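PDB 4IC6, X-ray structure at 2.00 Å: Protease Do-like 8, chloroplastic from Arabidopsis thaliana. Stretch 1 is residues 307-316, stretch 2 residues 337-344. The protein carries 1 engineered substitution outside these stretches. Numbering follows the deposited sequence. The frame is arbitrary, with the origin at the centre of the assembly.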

# COMPACT_ATOMS: atom_id res chain seq x y z
N LEU A 307 8.51 -37.59 1.57
CA LEU A 307 8.70 -36.76 2.74
C LEU A 307 10.15 -36.89 3.18
O LEU A 307 10.68 -38.00 3.25
CB LEU A 307 7.73 -37.14 3.86
CG LEU A 307 6.31 -36.58 3.75
CD1 LEU A 307 5.51 -36.98 4.98
CD2 LEU A 307 6.32 -35.07 3.59
N GLY A 308 10.81 -35.76 3.42
CA GLY A 308 12.12 -35.79 4.03
C GLY A 308 12.00 -36.66 5.27
O GLY A 308 10.88 -36.95 5.71
N ASP A 309 13.12 -37.08 5.83
CA ASP A 309 13.07 -37.89 7.04
C ASP A 309 12.31 -37.17 8.15
O ASP A 309 12.26 -35.93 8.19
CB ASP A 309 14.49 -38.24 7.51
N ILE A 310 11.71 -37.94 9.04
CA ILE A 310 10.97 -37.37 10.15
C ILE A 310 11.60 -37.88 11.43
O ILE A 310 11.68 -39.09 11.66
CB ILE A 310 9.47 -37.77 10.10
CG1 ILE A 310 8.82 -37.20 8.83
CG2 ILE A 310 8.76 -37.26 11.34
CD1 ILE A 310 7.57 -37.97 8.35
N ILE A 311 12.07 -36.95 12.26
CA ILE A 311 12.78 -37.30 13.48
C ILE A 311 11.80 -37.50 14.63
O ILE A 311 11.14 -36.55 15.06
CB ILE A 311 13.82 -36.20 13.86
CG1 ILE A 311 14.92 -36.12 12.80
CG2 ILE A 311 14.40 -36.47 15.23
CD1 ILE A 311 15.88 -34.94 13.01
N VAL A 312 11.72 -38.73 15.13
CA VAL A 312 10.71 -39.09 16.13
C VAL A 312 11.33 -39.33 17.50
O VAL A 312 10.65 -39.26 18.53
CB VAL A 312 9.87 -40.32 15.69
CG1 VAL A 312 9.11 -40.00 14.40
CG2 VAL A 312 10.74 -41.55 15.50
N ALA A 313 12.64 -39.56 17.52
CA ALA A 313 13.35 -39.80 18.77
C ALA A 313 14.83 -39.40 18.68
O ALA A 313 15.49 -39.67 17.68
CB ALA A 313 13.22 -41.27 19.16
N VAL A 314 15.34 -38.78 19.73
CA VAL A 314 16.78 -38.59 19.87
C VAL A 314 17.33 -39.58 20.88
O VAL A 314 17.08 -39.46 22.08
CB VAL A 314 17.14 -37.15 20.30
CG1 VAL A 314 18.64 -37.03 20.56
CG2 VAL A 314 16.69 -36.16 19.24
N ASP A 315 18.10 -40.55 20.39
CA ASP A 315 18.52 -41.65 21.24
C ASP A 315 17.25 -42.42 21.61
O ASP A 315 16.66 -43.10 20.77
CB ASP A 315 19.23 -41.13 22.51
CG ASP A 315 20.61 -40.56 22.22
OD1 ASP A 315 21.21 -40.97 21.21
OD2 ASP A 315 21.09 -39.69 22.99
N ASP A 316 16.83 -42.28 22.86
CA ASP A 316 15.62 -42.95 23.34
C ASP A 316 14.42 -42.01 23.36
O ASP A 316 13.33 -42.38 22.92
CB ASP A 316 15.86 -43.55 24.72
N LYS A 337 27.59 -37.65 20.47
CA LYS A 337 27.03 -38.44 19.37
C LYS A 337 25.66 -39.00 19.79
O LYS A 337 25.54 -39.67 20.82
CB LYS A 337 27.96 -39.59 18.99
N VAL A 338 24.63 -38.73 18.99
CA VAL A 338 23.28 -39.20 19.29
C VAL A 338 22.73 -40.12 18.20
O VAL A 338 23.22 -40.12 17.06
CB VAL A 338 22.29 -38.04 19.48
CG1 VAL A 338 22.65 -37.23 20.72
CG2 VAL A 338 22.25 -37.15 18.25
N THR A 339 21.72 -40.92 18.54
CA THR A 339 21.05 -41.77 17.57
C THR A 339 19.68 -41.20 17.29
O THR A 339 18.88 -41.02 18.21
CB THR A 339 20.88 -43.20 18.08
OG1 THR A 339 22.15 -43.71 18.52
CG2 THR A 339 20.30 -44.09 16.99
N LEU A 340 19.40 -40.89 16.03
CA LEU A 340 18.11 -40.33 15.66
C LEU A 340 17.21 -41.45 15.13
O LEU A 340 17.56 -42.13 14.16
CB LEU A 340 18.26 -39.27 14.57
CG LEU A 340 19.22 -38.10 14.82
CD1 LEU A 340 19.24 -37.20 13.59
CD2 LEU A 340 18.82 -37.32 16.07
N LYS A 341 16.07 -41.66 15.77
CA LYS A 341 15.10 -42.59 15.19
C LYS A 341 14.25 -41.82 14.17
O LYS A 341 13.59 -40.85 14.52
CB LYS A 341 14.24 -43.27 16.26
CG LYS A 341 14.70 -44.70 16.57
CD LYS A 341 13.66 -45.47 17.39
CE LYS A 341 13.61 -44.98 18.83
NZ LYS A 341 12.33 -45.37 19.50
N ILE A 342 14.32 -42.24 12.91
CA ILE A 342 13.63 -41.48 11.87
C ILE A 342 12.59 -42.29 11.07
O ILE A 342 12.76 -43.50 10.87
CB ILE A 342 14.62 -40.84 10.88
CG1 ILE A 342 15.30 -41.91 10.04
CG2 ILE A 342 15.66 -39.96 11.62
CD1 ILE A 342 15.83 -41.37 8.71
N LYS A 343 11.55 -41.60 10.63
CA LYS A 343 10.56 -42.17 9.71
C LYS A 343 10.90 -41.71 8.29
O LYS A 343 10.85 -40.53 7.98
CB LYS A 343 9.15 -41.69 10.08
CG LYS A 343 8.02 -42.49 9.42
CD LYS A 343 7.12 -43.11 10.50
CE LYS A 343 5.85 -43.74 9.92
NZ LYS A 343 5.92 -45.24 9.85
N ARG A 344 11.28 -42.66 7.44
CA ARG A 344 11.60 -42.38 6.05
C ARG A 344 10.50 -43.00 5.18
O ARG A 344 10.63 -44.13 4.74
CB ARG A 344 12.96 -43.01 5.69
CG ARG A 344 13.40 -42.84 4.23
CD ARG A 344 14.92 -43.05 4.04
NE ARG A 344 15.73 -41.93 4.55
CZ ARG A 344 16.98 -41.66 4.17
NH1 ARG A 344 17.60 -42.42 3.27
NH2 ARG A 344 17.61 -40.62 4.70

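The apolar centre of this contact lies on one face of a two-stranded antiparallel pairing, where Ile-311 and Val-314 of the first strand meet Val-338, Leu-340 and Ile-342 of the second. All five are buried. Ile-311 sits between two partners: its CG1 lies 4.1 Å from CG2 of Ile-342, while its CD1 reaches CD1 of Leu-340, also at 4.1 Å. Val-314 continues the row, with CG2 4.0 Å from CD2 of Leu-340 and CG1 3.9 Å from CB of Val-338. These are van der Waals separations, so the side chains pack in contact without overlap. Beta-branched isoleucine and valine suit extended backbone well, and leucine, forked at CG, places CD1 against Ile-311 and CD2 against Val-314. At the end of the row, CD1 of Ile-342 approaches CB of Asp-309 at 3.6 Å; the carboxylate of Asp-309 is not modelled, so only its CB can be judged.

The backbone beneath this layer holds the strands in register. Ile-310 and Lys-343 form a hydrogen-bonded pair: N of Ile-310 donates to O of Lys-343 at 2.9 Å, and N of Lys-343 to O of Ile-310 at 2.7 Å. The same O of Ile-310 receives a CA-H...O contact from CA of Ile-342 at 3.1 Å, a common companion of antiparallel pairing.

Between Ile-311 and Ala-313 the register slips by one residue, a beta bulge. Val-312 is the extra residue, and its psi of -19° departs from the extended values of its neighbours. Two amides therefore converge on one carbonyl: N of Val-312 donates to O of Lys-341 at 2.9 Å with a nearly straight angle of 170°, whereas N of Ala-313 makes a weak bond to that oxygen at 3.4 Å. Lys-341 N returns a bond to O of Ala-313 at 2.8 Å. The bulge lets Ile-311 and Val-314, three positions apart, share the apolar face.

The other face carries Ile-310, Ala-313, Lys-341 and Lys-343. In the two hydrogen-bonded pairs the backbone brings the CB atoms close: CB of Ala-313 lies 3.7 Å from CB of Lys-341, and CB of Ile-310 lies 3.9 Å from CB of Lys-343. Lysine fits such a margin because its aliphatic stem can cover apolar neighbours while its amine seeks a polar setting. The end of Lys-343 leads away from the first strand, and Lys-341 is exposed.

The polar edge is built by Asp-315, just past the first strand. Its N donates to O of Thr-339 across a very short 2.4 Å, and its OD1 accepts from N of Thr-339 at 2.7 Å, with an angle of 169°. Here a side-chain oxygen does what a backbone carbonyl would do in a regular ladder. Aspartate suits the place because its short side chain, in the m rotamer, brings the carboxylate back to the strand; OD2 is hydrogen-bonded elsewhere in the structure. Its positive phi of 65° marks the turn of the chain out of the extended conformation.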